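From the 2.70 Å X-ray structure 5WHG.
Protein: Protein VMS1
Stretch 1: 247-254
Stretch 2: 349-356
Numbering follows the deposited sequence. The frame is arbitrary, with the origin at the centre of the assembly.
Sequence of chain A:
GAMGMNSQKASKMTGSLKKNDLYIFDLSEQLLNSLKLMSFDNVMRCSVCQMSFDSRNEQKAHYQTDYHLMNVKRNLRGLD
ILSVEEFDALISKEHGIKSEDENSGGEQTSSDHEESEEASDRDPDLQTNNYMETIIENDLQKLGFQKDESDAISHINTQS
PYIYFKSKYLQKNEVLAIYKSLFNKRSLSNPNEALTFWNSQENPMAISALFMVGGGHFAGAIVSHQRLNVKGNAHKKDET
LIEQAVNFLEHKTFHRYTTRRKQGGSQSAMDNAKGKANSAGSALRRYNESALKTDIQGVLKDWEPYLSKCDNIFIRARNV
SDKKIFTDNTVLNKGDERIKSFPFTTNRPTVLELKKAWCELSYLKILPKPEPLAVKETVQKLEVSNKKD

Stretch 1 247-254: NFLEHKTF
Stretch 2, residues 349-356: PTVLELKK

No hydrogen bond joins these two stretches, although one is largely extended strand and the other begins a helix rich in polar residues; the 310 Å² buried between them, both sides summed, is held by carbon packing around Phe248 and Val351. The partners lie far apart in sequence: the touching residues are separated by at least 97 positions.

The backbone of 247-254 is extended at both ends and broken in the middle. Phe248 (phi/psi -92/108) is in strand conformation, the chain turns a corner at Leu249 (-65/-39) and Glu250 (-136/158), and it is again extended at His251 (-161/142), Lys252 (-142/144) and Thr253 (-144/130), in a strand that continues later in the chain. The corner residues stay out of reach of the helix. Beyond it the side chains alternate: the CA-to-CB bonds of His251 and Thr253 point toward the other stretch, while those of Lys252 and Phe254 point away.

In 349-356, Pro349 (-71/102) and Thr350 (-137/165) lead into a helix that starts at Val351 and keeps phi/psi near -60/-40. Thr350 is the N-cap: with chi1 at 87° (p), its OG1 accepts from Glu353 N at 3.1 Å with an N-H...acceptor angle of 163°, satisfying an amide that the first turn leaves without a backbone partner. The helical repeat follows, with Leu354 N to Thr350 O at 3.0 Å, Lys355 N to Val351 O at 3.0 Å and Lys356 N to Leu352 O at 2.9 Å.

Register is set by two CA pairs: Phe248 CA to Lys355 CA is 8.7 Å, and Thr253 CA to Thr350 CA is 6.5 Å. The first stretch therefore advances as the helix is read backward, and the backbones are closer at the Thr253 end. The wider gap is filled by the Phe248 ring, whose side chain is m (chi1 -82°, chi2 -9°).

That ring meets three residues spread over little more than one helical turn. Phe248 CZ lies 3.8 Å from Leu354 CB, and Phe248 CE2 lies 3.5 Å from Lys355 CG; both approaches are oblique. Val351 O sits at the ring edge, near its plane, 4.0 Å from Phe248 CE2, and the same Phe248 CE2 is 4.2 Å from Val351 CG1. Lys355 has chi1 m and its remaining chi angles t, so the chain is extended and its aliphatic part provides the close contact. Its ammonium group adds little: Lys355 NZ is 5.9 Å from the Phe248 ring centroid, 29° off the normal, at most a weak cation-pi attraction, and it is hydrogen-bonded elsewhere in the structure.

Val351, with chi1 at 154° (t), links this cluster to the second strand. While Val351 CG1 faces Phe248, Val351 CG2 lies 3.6 Å from Thr253 CG2 and also touches the obliquely placed His251 ring. Thr253 and His251 are both p, with chi1 of 67° and 69°. The contact tapers at Thr350, whose backbone C is 4.3 Å from Thr253 CG2 while its own CA-to-CB bond points away.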

ATOM      1  N   ASN A 247      -4.984  -1.370   8.304  1.00 83.33           N
ATOM      2  CA  ASN A 247      -5.571  -0.113   8.757  1.00 92.41           C
ATOM      3  C   ASN A 247      -5.859   0.784   7.552  1.00 93.28           C
ATOM      4  O   ASN A 247      -4.944   1.397   6.990  1.00 93.83           O
ATOM      5  CB  ASN A 247      -4.641   0.571   9.744  1.00 97.85           C
ATOM      6  CG  ASN A 247      -5.239   1.813  10.321  1.00 96.33           C
ATOM      7  OD1 ASN A 247      -6.425   2.095  10.134  1.00 93.04           O
ATOM      8  ND2 ASN A 247      -4.429   2.563  11.050  1.00 97.19           N
ATOM      9  N   PHE A 248      -7.138   0.865   7.160  1.00 82.25           N
ATOM     10  CA  PHE A 248      -7.567   1.739   6.071  1.00 73.88           C
ATOM     11  C   PHE A 248      -7.971   3.076   6.677  1.00 69.57           C
ATOM     12  O   PHE A 248      -9.011   3.177   7.322  1.00 73.64           O
ATOM     13  CB  PHE A 248      -8.723   1.137   5.268  1.00 73.16           C
ATOM     14  CG  PHE A 248      -8.306   0.125   4.215  1.00 76.41           C
ATOM     15  CD1 PHE A 248      -6.970  -0.068   3.882  1.00 76.80           C
ATOM     16  CD2 PHE A 248      -9.272  -0.647   3.564  1.00 81.67           C
ATOM     17  CE1 PHE A 248      -6.595  -1.014   2.923  1.00 74.03           C
ATOM     18  CE2 PHE A 248      -8.915  -1.593   2.602  1.00 80.32           C
ATOM     19  CZ  PHE A 248      -7.574  -1.779   2.279  1.00 77.01           C
ATOM     20  N   LEU A 249      -7.146   4.103   6.466  1.00 64.08           N
ATOM     21  CA  LEU A 249      -7.457   5.425   6.984  1.00 73.40           C
ATOM     22  C   LEU A 249      -8.703   5.982   6.318  1.00 82.69           C
ATOM     23  O   LEU A 249      -9.528   6.621   6.977  1.00 89.53           O
ATOM     24  CB  LEU A 249      -6.258   6.360   6.789  1.00 81.34           C
ATOM     25  CG  LEU A 249      -4.941   5.913   7.446  1.00 82.24           C
ATOM     26  CD1 LEU A 249      -3.888   6.988   7.379  1.00 76.49           C
ATOM     27  CD2 LEU A 249      -5.182   5.527   8.885  1.00 85.21           C
ATOM     28  N   GLU A 250      -8.855   5.754   5.016  1.00 88.14           N
ATOM     29  CA  GLU A 250     -10.105   6.015   4.317  1.00 82.85           C
ATOM     30  C   GLU A 250     -10.401   4.840   3.393  1.00 84.24           C
ATOM     31  O   GLU A 250      -9.505   4.085   3.006  1.00 87.20           O
ATOM     32  CB  GLU A 250     -10.055   7.314   3.510  1.00 76.58           C
ATOM     33  CG  GLU A 250      -9.399   8.507   4.200  1.00 92.79           C
ATOM     34  CD  GLU A 250     -10.272   9.205   5.239  1.00 97.08           C
ATOM     35  OE1 GLU A 250     -11.420   8.769   5.458  1.00 94.77           O
ATOM     36  OE2 GLU A 250      -9.798  10.200   5.838  1.00 95.74           O
ATOM     37  N   HIS A 251     -11.674   4.681   3.043  1.00 85.49           N
ATOM     38  CA  HIS A 251     -12.047   3.647   2.084  1.00 88.48           C
ATOM     39  C   HIS A 251     -13.418   3.983   1.535  1.00 91.34           C
ATOM     40  O   HIS A 251     -14.282   4.459   2.272  1.00100.18           O
ATOM     41  CB  HIS A 251     -12.072   2.252   2.719  1.00 74.69           C
ATOM     42  CG  HIS A 251     -13.185   2.075   3.690  1.00 86.81           C
ATOM     43  ND1 HIS A 251     -14.398   1.520   3.339  1.00 92.23           N
ATOM     44  CD2 HIS A 251     -13.293   2.434   4.989  1.00 86.29           C
ATOM     45  CE1 HIS A 251     -15.199   1.535   4.386  1.00 91.24           C
ATOM     46  NE2 HIS A 251     -14.553   2.081   5.400  1.00 92.69           N
ATOM     47  N   LYS A 252     -13.609   3.737   0.241  1.00 89.13           N
ATOM     48  CA  LYS A 252     -14.879   3.986  -0.425  1.00 85.47           C
ATOM     49  C   LYS A 252     -15.125   2.873  -1.431  1.00 80.29           C
ATOM     50  O   LYS A 252     -14.173   2.351  -2.018  1.00 81.85           O
ATOM     51  CB  LYS A 252     -14.882   5.355  -1.127  1.00 92.52           C
ATOM     52  CG  LYS A 252     -16.192   6.135  -0.996  1.00106.46           C
ATOM     53  CD  LYS A 252     -16.171   7.026   0.251  1.00123.54           C
ATOM     54  CE  LYS A 252     -17.547   7.631   0.548  1.00137.70           C
ATOM     55  NZ  LYS A 252     -17.549   8.506   1.765  1.00142.43           N
ATOM     56  N   THR A 253     -16.394   2.477  -1.591  1.00 81.01           N
ATOM     57  CA  THR A 253     -16.821   1.609  -2.691  1.00 87.63           C
ATOM     58  C   THR A 253     -18.207   2.032  -3.145  1.00102.65           C
ATOM     59  O   THR A 253     -19.117   2.153  -2.319  1.00118.92           O
ATOM     60  CB  THR A 253     -16.869   0.115  -2.312  1.00 86.52           C
ATOM     61  OG1 THR A 253     -17.894  -0.102  -1.345  1.00 87.18           O
ATOM     62  CG2 THR A 253     -15.581  -0.343  -1.709  1.00100.64           C
ATOM     63  N   PHE A 254     -18.375   2.224  -4.454  1.00 99.55           N
ATOM     64  CA  PHE A 254     -19.690   2.420  -5.054  1.00 97.48           C
ATOM     65  C   PHE A 254     -19.757   1.712  -6.405  1.00 92.36           C
ATOM     66  O   PHE A 254     -18.763   1.169  -6.896  1.00 86.58           O
ATOM     67  CB  PHE A 254     -20.012   3.904  -5.202  1.00 91.63           C
ATOM     68  CG  PHE A 254     -18.867   4.728  -5.684  1.00 90.65           C
ATOM     69  CD1 PHE A 254     -18.491   4.712  -7.016  1.00 93.40           C
ATOM     70  CD2 PHE A 254     -18.174   5.549  -4.807  1.00 95.90           C
ATOM     71  CE1 PHE A 254     -17.427   5.499  -7.453  1.00 94.51           C
ATOM     72  CE2 PHE A 254     -17.110   6.340  -5.239  1.00 81.82           C
ATOM     73  CZ  PHE A 254     -16.742   6.312  -6.559  1.00 83.49           C
ATOM     74  N   PRO A 349     -13.828  -5.322  -7.492  1.00 89.33           N
ATOM     75  CA  PRO A 349     -13.514  -4.206  -6.590  1.00 83.88           C
ATOM     76  C   PRO A 349     -14.426  -4.189  -5.375  1.00 88.46           C
ATOM     77  O   PRO A 349     -15.593  -3.805  -5.466  1.00100.78           O
ATOM     78  CB  PRO A 349     -13.710  -2.967  -7.472  1.00 77.30           C
ATOM     79  CG  PRO A 349     -13.532  -3.474  -8.874  1.00 80.78           C
ATOM     80  CD  PRO A 349     -14.100  -4.871  -8.865  1.00 84.64           C
ATOM     81  N   THR A 350     -13.918  -4.664  -4.247  1.00 90.22           N
ATOM     82  CA  THR A 350     -14.569  -4.506  -2.956  1.00 94.13           C
ATOM     83  C   THR A 350     -13.503  -4.134  -1.939  1.00 94.14           C
ATOM     84  O   THR A 350     -12.304  -4.294  -2.185  1.00 97.42           O
ATOM     85  CB  THR A 350     -15.282  -5.780  -2.479  1.00 88.00           C
ATOM     86  OG1 THR A 350     -14.341  -6.604  -1.780  1.00 88.83           O
ATOM     87  CG2 THR A 350     -15.838  -6.558  -3.642  1.00 79.82           C
ATOM     88  N   VAL A 351     -13.949  -3.640  -0.781  1.00 84.73           N
ATOM     89  CA  VAL A 351     -12.994  -3.308   0.270  1.00 76.85           C
ATOM     90  C   VAL A 351     -12.209  -4.545   0.685  1.00 75.93           C
ATOM     91  O   VAL A 351     -10.979  -4.507   0.818  1.00 88.86           O
ATOM     92  CB  VAL A 351     -13.705  -2.645   1.464  1.00 70.53           C
ATOM     93  CG1 VAL A 351     -12.924  -2.876   2.712  1.00 78.34           C
ATOM     94  CG2 VAL A 351     -13.749  -1.159   1.250  1.00 71.58           C
ATOM     95  N   LEU A 352     -12.889  -5.667   0.868  1.00 86.25           N
ATOM     96  CA  LEU A 352     -12.164  -6.848   1.307  1.00 85.54           C
ATOM     97  C   LEU A 352     -11.109  -7.234   0.275  1.00 87.30           C
ATOM     98  O   LEU A 352      -9.996  -7.632   0.636  1.00 92.88           O
ATOM     99  CB  LEU A 352     -13.136  -7.995   1.588  1.00 79.22           C
ATOM    100  CG  LEU A 352     -12.425  -9.258   2.079  1.00 97.25           C
ATOM    101  CD1 LEU A 352     -12.247  -9.310   3.614  1.00101.50           C
ATOM    102  CD2 LEU A 352     -13.121 -10.485   1.552  1.00 97.39           C
ATOM    103  N   GLU A 353     -11.414  -7.052  -1.013  1.00 79.37           N
ATOM    104  CA  GLU A 353     -10.430  -7.347  -2.054  1.00 80.84           C
ATOM    105  C   GLU A 353      -9.239  -6.386  -2.005  1.00 75.14           C
ATOM    106  O   GLU A 353      -8.111  -6.788  -2.301  1.00 79.34           O
ATOM    107  CB  GLU A 353     -11.102  -7.312  -3.430  1.00 76.77           C
ATOM    108  CG  GLU A 353     -10.152  -7.518  -4.605  1.00 91.85           C
ATOM    109  CD  GLU A 353      -9.367  -8.837  -4.549  1.00107.78           C
ATOM    110  OE1 GLU A 353      -9.997  -9.923  -4.492  1.00104.47           O
ATOM    111  OE2 GLU A 353      -8.111  -8.773  -4.571  1.00114.72           O
ATOM    112  N   LEU A 354      -9.468  -5.121  -1.647  1.00 68.07           N
ATOM    113  CA  LEU A 354      -8.362  -4.199  -1.413  1.00 68.53           C
ATOM    114  C   LEU A 354      -7.457  -4.693  -0.280  1.00 77.67           C
ATOM    115  O   LEU A 354      -6.225  -4.557  -0.349  1.00 72.42           O
ATOM    116  CB  LEU A 354      -8.920  -2.803  -1.109  1.00 66.07           C
ATOM    117  CG  LEU A 354      -9.624  -2.081  -2.275  1.00 73.14           C
ATOM    118  CD1 LEU A 354     -10.043  -0.678  -1.908  1.00 67.04           C
ATOM    119  CD2 LEU A 354      -8.759  -2.040  -3.538  1.00 67.24           C
ATOM    120  N   LYS A 355      -8.050  -5.286   0.769  1.00 80.74           N
ATOM    121  CA  LYS A 355      -7.252  -5.823   1.869  1.00 76.98           C
ATOM    122  C   LYS A 355      -6.503  -7.088   1.449  1.00 88.20           C
ATOM    123  O   LYS A 355      -5.362  -7.313   1.876  1.00 87.23           O
ATOM    124  CB  LYS A 355      -8.140  -6.125   3.076  1.00 77.66           C
ATOM    125  CG  LYS A 355      -8.935  -4.965   3.641  1.00 83.26           C
ATOM    126  CD  LYS A 355      -9.497  -5.346   5.013  1.00 92.71           C
ATOM    127  CE  LYS A 355     -10.108  -4.144   5.732  1.00 94.24           C
ATOM    128  NZ  LYS A 355     -10.397  -4.462   7.160  1.00 95.18           N
ATOM    129  N   LYS A 356      -7.147  -7.946   0.650  1.00 93.94           N
ATOM    130  CA  LYS A 356      -6.455  -9.107   0.096  1.00 97.43           C
ATOM    131  C   LYS A 356      -5.221  -8.657  -0.666  1.00 88.90           C
ATOM    132  O   LYS A 356      -4.111  -9.146  -0.430  1.00 90.72           O
ATOM    133  CB  LYS A 356      -7.405  -9.912  -0.812  1.00114.13           C
ATOM    134  CG  LYS A 356      -6.813 -11.191  -1.493  1.00130.19           C
ATOM    135  CD  LYS A 356      -6.166 -10.924  -2.887  1.00132.25           C
ATOM    136  CE  LYS A 356      -5.129 -11.998  -3.275  1.00125.57           C
ATOM    137  NZ  LYS A 356      -4.411 -11.712  -4.554  1.00109.73           N
TER